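Side-chain contact in dual specificity phosphatase 28 (Homo sapiens, PDB 5Y15), which hydrolyses the synthetic phosphate ester 6,8-difluoro-4-methylumbelliferyl phosphate but, for a dual-specificity phosphatase, has almost no activity on phosphotyrosine and less on phosphothreonine: residues Val43-Phe48 with Arg141-Ser146. The protein carries 2 engineered substitutions. Sequence-based numbering, arbitrary orientation.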
# COMPACT_ATOMS: atom_id res chain seq x y z
N VAL A 43 -0.21 -13.35 -13.84
CA VAL A 43 -0.40 -14.54 -13.01
C VAL A 43 -1.86 -14.98 -13.01
O VAL A 43 -2.17 -16.17 -12.97
CB VAL A 43 0.07 -14.27 -11.57
CG1 VAL A 43 -0.30 -15.43 -10.66
CG2 VAL A 43 1.57 -14.00 -11.52
N ALA A 44 -2.75 -14.00 -12.97
CA ALA A 44 -4.18 -14.19 -12.83
C ALA A 44 -4.83 -12.87 -13.18
O ALA A 44 -4.13 -11.85 -13.33
CB ALA A 44 -4.53 -14.64 -11.40
N PRO A 45 -6.15 -12.82 -13.31
CA PRO A 45 -6.79 -11.56 -13.68
C PRO A 45 -6.39 -10.41 -12.76
O PRO A 45 -6.33 -10.57 -11.53
CB PRO A 45 -8.28 -11.89 -13.56
CG PRO A 45 -8.32 -13.34 -13.90
CD PRO A 45 -7.14 -13.91 -13.20
N SER A 46 -6.04 -9.29 -13.37
CA SER A 46 -5.70 -8.05 -12.69
C SER A 46 -4.45 -8.17 -11.80
O SER A 46 -4.19 -7.29 -10.98
CB SER A 46 -6.90 -7.54 -11.88
OG SER A 46 -7.85 -6.92 -12.74
N LEU A 47 -3.64 -9.20 -12.00
CA LEU A 47 -2.49 -9.50 -11.14
C LEU A 47 -1.28 -9.87 -11.99
O LEU A 47 -1.30 -10.90 -12.67
CB LEU A 47 -2.84 -10.65 -10.20
CG LEU A 47 -1.68 -11.16 -9.37
CD1 LEU A 47 -1.33 -10.10 -8.29
CD2 LEU A 47 -2.00 -12.54 -8.78
N PHE A 48 -0.21 -9.06 -11.92
CA PHE A 48 1.03 -9.32 -12.64
C PHE A 48 2.22 -9.39 -11.68
O PHE A 48 2.28 -8.64 -10.70
CB PHE A 48 1.34 -8.23 -13.66
CG PHE A 48 0.27 -8.03 -14.67
CD1 PHE A 48 -0.83 -7.24 -14.38
CD2 PHE A 48 0.34 -8.67 -15.91
CE1 PHE A 48 -1.83 -7.05 -15.32
CE2 PHE A 48 -0.67 -8.48 -16.85
CZ PHE A 48 -1.75 -7.67 -16.55
N ARG A 141 -5.66 -15.30 -0.05
CA ARG A 141 -6.43 -14.45 0.85
C ARG A 141 -7.68 -13.87 0.19
O ARG A 141 -8.71 -13.72 0.85
CB ARG A 141 -5.53 -13.35 1.41
CG ARG A 141 -6.23 -12.25 2.17
CD ARG A 141 -6.93 -12.79 3.43
NE ARG A 141 -7.56 -11.71 4.19
CZ ARG A 141 -8.82 -11.32 4.03
NH1 ARG A 141 -9.60 -11.92 3.14
NH2 ARG A 141 -9.31 -10.33 4.76
N HIS A 142 -7.61 -13.51 -1.10
CA HIS A 142 -8.72 -12.81 -1.74
C HIS A 142 -9.31 -13.52 -2.95
O HIS A 142 -10.33 -13.05 -3.49
CB HIS A 142 -8.32 -11.38 -2.12
CG HIS A 142 -8.16 -10.48 -0.94
ND1 HIS A 142 -6.93 -9.98 -0.54
CD2 HIS A 142 -9.06 -10.02 -0.05
CE1 HIS A 142 -7.10 -9.22 0.53
NE2 HIS A 142 -8.39 -9.23 0.85
N ARG A 143 -8.73 -14.62 -3.40
CA ARG A 143 -9.35 -15.44 -4.42
C ARG A 143 -9.60 -16.84 -3.88
O ARG A 143 -9.84 -17.77 -4.65
CB ARG A 143 -8.47 -15.49 -5.67
CG ARG A 143 -7.98 -14.13 -6.16
CD ARG A 143 -8.96 -13.45 -7.06
NE ARG A 143 -8.52 -12.10 -7.39
CZ ARG A 143 -7.77 -11.80 -8.45
NH1 ARG A 143 -7.39 -12.75 -9.30
NH2 ARG A 143 -7.40 -10.54 -8.67
N GLY A 144 -9.59 -16.98 -2.56
CA GLY A 144 -9.94 -18.24 -1.90
C GLY A 144 -9.21 -19.47 -2.40
O GLY A 144 -9.77 -20.57 -2.33
N LEU A 145 -7.94 -19.34 -2.78
CA LEU A 145 -7.23 -20.53 -3.21
C LEU A 145 -6.44 -21.14 -2.07
O LEU A 145 -6.02 -20.47 -1.13
CB LEU A 145 -6.27 -20.25 -4.37
CG LEU A 145 -6.81 -19.94 -5.77
CD1 LEU A 145 -7.26 -18.53 -5.86
CD2 LEU A 145 -5.75 -20.18 -6.82
N SER A 146 -6.22 -22.44 -2.17
CA SER A 146 -5.31 -23.07 -1.24
C SER A 146 -3.88 -22.66 -1.60
O SER A 146 -3.62 -22.11 -2.66
CB SER A 146 -5.47 -24.59 -1.27
OG SER A 146 -5.09 -25.11 -2.54
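Arg143 reaches from the end of helix 130-142 to the turn between the first two strands and grips one backbone atom there, the carbonyl oxygen of Pro45. Both terminal nitrogens of the guanidinium share this acceptor: NH2 lies 3.1 Å from Pro45 O with an N-H...O angle of 151°, whereas the bond from NH1 to Pro45 O, at 3.3 Å, is bent and weak. The oxygen sits at the guanidinium edge, close to its plane, and NH2 approaches from a position tilted 25° off the carbonyl plane. This forked grip probably limits how far the guanidinium can swing. CG stands beside the backbone N and anti to the carbonyl carbon (chi1 -49°), and a bend at chi2 turns the remaining chain toward the strands. NH2 also makes a weak hydrogen bond to Tyr138 OH, on helix 130-142.

Ala44 to Leu47 form a type II beta turn, closed by a 3.0 Å bond from Leu47 N to Ala44 O, which joins antiparallel strands 40-44 and 47-50 at one side of the phosphatase sheet. A classic beta bulge, Val43 and Ala44 paired with the single residue Leu47, adjoins the turn. The tightly packed side lies at Ala44: its buried methyl CB meets the guanidinium obliquely, 4.0 Å from Arg143 NH1, and is backed by Leu139 and Met153.

Outward the contact thins toward solvent, where the Pro45 ring is exposed and Ser46 and Arg143 are partly so. Of the Pro45 ring, CD comes nearest, 4.1 Å from Arg143 NH1, and Ser46 CB stays 4.4 Å from Arg143 NH2, oblique to the guanidinium. The Ser46 hydroxyl is engaged elsewhere, hydrogen-bonded to Gly118 O just before strand 119-123.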